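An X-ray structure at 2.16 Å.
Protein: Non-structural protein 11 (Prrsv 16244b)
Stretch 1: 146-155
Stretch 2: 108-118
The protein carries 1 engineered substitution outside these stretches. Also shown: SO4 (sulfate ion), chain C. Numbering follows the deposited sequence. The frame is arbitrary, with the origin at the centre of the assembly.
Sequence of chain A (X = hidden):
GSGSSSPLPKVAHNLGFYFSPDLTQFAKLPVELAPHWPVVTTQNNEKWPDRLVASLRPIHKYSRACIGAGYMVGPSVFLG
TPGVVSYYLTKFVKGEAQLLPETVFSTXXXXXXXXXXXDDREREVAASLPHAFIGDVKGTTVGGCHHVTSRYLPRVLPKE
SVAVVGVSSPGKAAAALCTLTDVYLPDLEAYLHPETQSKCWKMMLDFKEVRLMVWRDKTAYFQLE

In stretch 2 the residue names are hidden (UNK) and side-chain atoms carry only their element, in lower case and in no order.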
# COMPACT_ATOMS: atom_id res chain seq x y z
N HIS A 146 10.88 -9.85 0.53
CA HIS A 146 9.63 -10.04 1.26
C HIS A 146 9.02 -11.43 1.13
O HIS A 146 7.89 -11.64 1.55
CB HIS A 146 8.65 -8.95 0.87
CG HIS A 146 9.10 -7.57 1.24
ND1 HIS A 146 9.46 -6.64 0.30
CD2 HIS A 146 9.24 -6.97 2.44
CE1 HIS A 146 9.79 -5.51 0.91
NE2 HIS A 146 9.67 -5.69 2.21
N HIS A 147 9.77 -12.39 0.60
CA HIS A 147 9.26 -13.74 0.44
C HIS A 147 10.26 -14.77 0.94
O HIS A 147 11.47 -14.52 0.97
CB HIS A 147 8.89 -14.01 -1.03
CG HIS A 147 7.92 -15.13 -1.20
ND1 HIS A 147 8.23 -16.30 -1.85
CD2 HIS A 147 6.64 -15.28 -0.77
CE1 HIS A 147 7.19 -17.12 -1.83
NE2 HIS A 147 6.21 -16.52 -1.18
N VAL A 148 9.74 -15.93 1.32
CA VAL A 148 10.55 -17.04 1.82
C VAL A 148 11.55 -17.55 0.77
O VAL A 148 12.54 -18.19 1.13
CB VAL A 148 9.64 -18.20 2.29
CG1 VAL A 148 9.01 -18.92 1.10
CG2 VAL A 148 10.42 -19.17 3.18
N THR A 149 11.27 -17.27 -0.50
CA THR A 149 12.16 -17.59 -1.61
C THR A 149 13.17 -16.47 -1.95
O THR A 149 14.01 -16.65 -2.84
CB THR A 149 11.32 -17.91 -2.88
OG1 THR A 149 10.52 -16.78 -3.24
CG2 THR A 149 10.41 -19.11 -2.64
N SER A 150 13.12 -15.34 -1.24
CA SER A 150 13.96 -14.18 -1.56
C SER A 150 15.43 -14.40 -1.23
O SER A 150 15.81 -15.33 -0.52
CB SER A 150 13.48 -12.92 -0.83
OG SER A 150 12.13 -12.60 -1.15
N ARG A 151 16.26 -13.52 -1.77
CA ARG A 151 17.68 -13.48 -1.43
C ARG A 151 17.90 -12.83 -0.07
O ARG A 151 16.99 -12.24 0.51
CB ARG A 151 18.44 -12.71 -2.48
CG ARG A 151 18.52 -13.42 -3.81
CD ARG A 151 19.08 -12.48 -4.85
NE ARG A 151 19.25 -13.13 -6.15
CZ ARG A 151 19.27 -12.49 -7.33
NH1 ARG A 151 19.14 -11.16 -7.40
NH2 ARG A 151 19.41 -13.19 -8.45
N TYR A 152 19.13 -12.99 0.42
CA TYR A 152 19.66 -12.27 1.58
C TYR A 152 18.99 -12.62 2.93
O TYR A 152 19.16 -11.89 3.92
CB TYR A 152 19.61 -10.75 1.29
CG TYR A 152 20.17 -10.40 -0.08
CD1 TYR A 152 21.41 -10.86 -0.49
CD2 TYR A 152 19.43 -9.61 -0.97
CE1 TYR A 152 21.92 -10.55 -1.74
CE2 TYR A 152 19.93 -9.30 -2.24
CZ TYR A 152 21.17 -9.78 -2.61
OH TYR A 152 21.68 -9.49 -3.85
N LEU A 153 18.27 -13.74 2.99
CA LEU A 153 17.53 -14.10 4.19
C LEU A 153 18.43 -14.80 5.20
O LEU A 153 19.40 -15.45 4.82
CB LEU A 153 16.37 -15.03 3.85
CG LEU A 153 15.31 -14.49 2.89
CD1 LEU A 153 14.21 -15.53 2.81
CD2 LEU A 153 14.79 -13.13 3.31
N PRO A 154 18.11 -14.66 6.50
CA PRO A 154 18.87 -15.37 7.54
C PRO A 154 18.44 -16.82 7.64
O PRO A 154 17.43 -17.22 7.06
CB PRO A 154 18.48 -14.62 8.80
CG PRO A 154 17.08 -14.17 8.55
CD PRO A 154 16.99 -13.88 7.07
N ARG A 155 19.18 -17.61 8.40
CA ARG A 155 18.86 -19.03 8.58
C ARG A 155 17.60 -19.28 9.43
O ARG A 155 16.89 -20.25 9.17
CB ARG A 155 20.07 -19.78 9.15
CG ARG A 155 21.14 -20.05 8.09
CD ARG A 155 22.43 -20.54 8.72
NE ARG A 155 22.28 -21.84 9.39
CZ ARG A 155 22.54 -23.04 8.85
NH1 ARG A 155 22.97 -23.17 7.60
NH2 ARG A 155 22.36 -24.13 9.59
N UNK A 108 3.34 -23.32 4.75
CA UNK A 108 4.14 -24.25 5.55
C UNK A 108 5.63 -24.21 5.26
O UNK A 108 6.41 -24.91 5.93
N UNK A 109 6.05 -23.38 4.31
CA UNK A 109 7.47 -23.35 3.91
C UNK A 109 8.38 -22.81 5.01
O UNK A 109 9.50 -23.32 5.19
n UNK A 109 5.28 -20.02 -1.26
c UNK A 109 7.54 -22.54 0.15
c UNK A 109 7.35 -23.35 1.40
c UNK A 109 7.65 -22.53 2.64
n UNK A 109 7.18 -20.98 -2.17
n UNK A 109 6.45 -21.60 -0.06
c UNK A 109 6.30 -20.86 -1.16
N UNK A 110 7.91 -21.79 5.72
CA UNK A 110 8.65 -21.27 6.87
C UNK A 110 8.87 -22.38 7.93
O UNK A 110 9.99 -22.57 8.39
c UNK A 110 8.54 -19.67 8.83
c UNK A 110 8.19 -18.83 6.51
c UNK A 110 7.98 -20.01 7.46
c UNK A 110 7.19 -17.71 6.71
N UNK A 111 7.83 -23.13 8.26
CA UNK A 111 7.91 -24.10 9.35
C UNK A 111 8.86 -25.25 9.01
O UNK A 111 9.60 -25.69 9.88
o UNK A 111 4.41 -21.66 10.34
o UNK A 111 5.20 -22.56 8.50
c UNK A 111 5.70 -23.64 10.59
c UNK A 111 5.06 -22.55 9.74
c UNK A 111 6.54 -24.63 9.77
N UNK A 112 8.86 -25.72 7.76
CA UNK A 112 9.80 -26.78 7.35
C UNK A 112 11.13 -26.25 6.81
O UNK A 112 12.01 -27.05 6.54
c UNK A 112 9.20 -27.79 6.35
c UNK A 112 8.99 -27.19 4.97
c UNK A 112 7.89 -28.33 6.88
N UNK A 113 11.25 -24.93 6.66
CA UNK A 113 12.43 -24.27 6.09
C UNK A 113 12.69 -24.65 4.63
O UNK A 113 13.84 -24.77 4.20
c UNK A 113 14.77 -23.46 6.74
o UNK A 113 14.44 -22.30 6.43
o UNK A 113 15.95 -23.80 6.87
c UNK A 113 13.69 -24.51 6.96
N UNK A 114 11.62 -24.83 3.87
CA UNK A 114 11.74 -25.01 2.43
C UNK A 114 11.67 -23.65 1.77
O UNK A 114 10.65 -22.96 1.87
c UNK A 114 10.62 -25.89 1.89
s UNK A 114 10.74 -26.11 0.10
N UNK A 115 12.74 -23.26 1.08
CA UNK A 115 12.82 -21.94 0.44
C UNK A 115 12.74 -22.00 -1.08
O UNK A 115 13.24 -21.12 -1.77
n UNK A 115 15.27 -20.39 4.39
n UNK A 115 15.87 -19.67 6.48
n UNK A 115 16.46 -18.41 4.65
c UNK A 115 15.20 -20.31 2.94
c UNK A 115 14.09 -21.25 0.90
c UNK A 115 15.87 -19.49 5.17
c UNK A 115 14.21 -21.30 2.41
N UNK A 116 12.05 -23.02 -1.59
CA UNK A 116 11.86 -23.22 -3.01
C UNK A 116 10.51 -22.67 -3.44
O UNK A 116 9.57 -22.60 -2.64
c UNK A 116 11.91 -24.72 -3.35
o UNK A 116 15.43 -24.79 -2.63
c UNK A 116 13.15 -25.46 -2.84
c UNK A 116 14.45 -24.90 -3.40
o UNK A 116 14.51 -24.58 -4.61
N UNK A 117 10.42 -22.30 -4.70
CA UNK A 117 9.16 -21.99 -5.34
C UNK A 117 8.29 -23.25 -5.37
O UNK A 117 8.82 -24.35 -5.47
c UNK A 117 10.08 -20.16 -6.87
o UNK A 117 11.99 -16.47 -7.16
c UNK A 117 12.01 -18.83 -7.48
c UNK A 117 9.44 -18.99 -6.46
c UNK A 117 10.07 -17.76 -6.55
c UNK A 117 11.36 -17.69 -7.07
c UNK A 117 9.39 -21.50 -6.77
c UNK A 117 11.37 -20.06 -7.38
N UNK A 118 6.99 -23.09 -5.23
CA UNK A 118 6.10 -24.26 -5.28
C UNK A 118 5.91 -24.75 -6.70
O UNK A 118 5.65 -25.92 -6.90
c UNK A 118 5.58 -24.57 -2.31
c UNK A 118 4.75 -23.96 -4.63
c UNK A 118 3.36 -23.48 -2.61
c UNK A 118 4.78 -23.58 -3.14
S SO4 C . 19.91 -16.44 -6.74
O1 SO4 C . 20.00 -17.91 -6.66
O2 SO4 C . 21.21 -15.86 -7.13
O3 SO4 C . 19.52 -15.99 -5.38
O4 SO4 C . 18.93 -15.94 -7.74
O HOH W 1 17.83 -22.17 7.62
O HOH W 2 15.63 -19.51 -2.33
O HOH W 3 11.38 -15.11 -5.16

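Position 108 has no side-chain atoms and touches nothing on stretch 1. Its phi/psi of 87/-2° would jam a CB against the preceding carbonyl oxygen, so it is Gly 108, at the N-cap of the short helix 109-112.

Position 109 carries three carbons, a nitrogen, then a carbon bearing two more nitrogens: a guanidinium, hence Arg 109. It lies under Val 148, whose CG1 sits over one face, 3.9 Å from Arg 109 NE, while Arg 109 NH2 approaches the edge of the His 147 ring, 3.5 Å from CE1.

Position 110 has four carbons, forked at the first, with one arm two carbons long. This is Ile 110; its CG1 packs 4.0 Å from Val 148 CG2.

Position 111 has three carbons, the third carrying two oxygens, and points beyond reach of stretch 1: Glu 111. Position 112, a single carbon bearing two others, is Val 112, exposed and equally remote.

Position 113 has two carbons, the second with two oxygens, and positive phi where the chain leaves the helix: Asp 113. Water 1 donates to both Asp 113 OD2 and Arg 155 O, each at 2.6 Å, bridging the stretches.

At position 114 a carbon is followed by sulfur, identifying Cys 114. The sulfur stays clear of stretch 1.

Position 115 again shows three carbons, a nitrogen and a carbon with two nitrogens. It is Arg 115, and its extended chain delivers NH1 and NH2 to Pro 154 O, in hydrogen bonds of 2.9 and 3.0 Å respectively.

Position 116 has three carbons, the third bearing two oxygens: Glu 116. Its CB points away, but its backbone O accepts a 2.9 Å hydrogen bond from Arg 109 NH1 and lies 3.6 Å from Thr 149 CG2.

Position 117 is one carbon, then a six-carbon ring bearing an oxygen: Tyr 117. Thr 149 CB lies over its face, 4.2 Å from the ring centroid, and water 3 links Tyr 117 OH (2.5 Å) to Thr 149 OG1 (2.7 Å).

Position 118, four carbons forked at the second, is Leu 118, without contact.

The contact centres on the turn from His 147 to Ser 150, which presents Val 148 and Thr 149 to stretch 2. Val 148 packs against Ile 110 and the Arg 109 guanidinium. Farther along, Arg 115 grips the Pro 154 carbonyl, its guanidinium braced by a salt bridge from NE to Asp 113 OD1 (2.9 Å).

Stretch 2, residues 108-118: GRIEVDCREYL
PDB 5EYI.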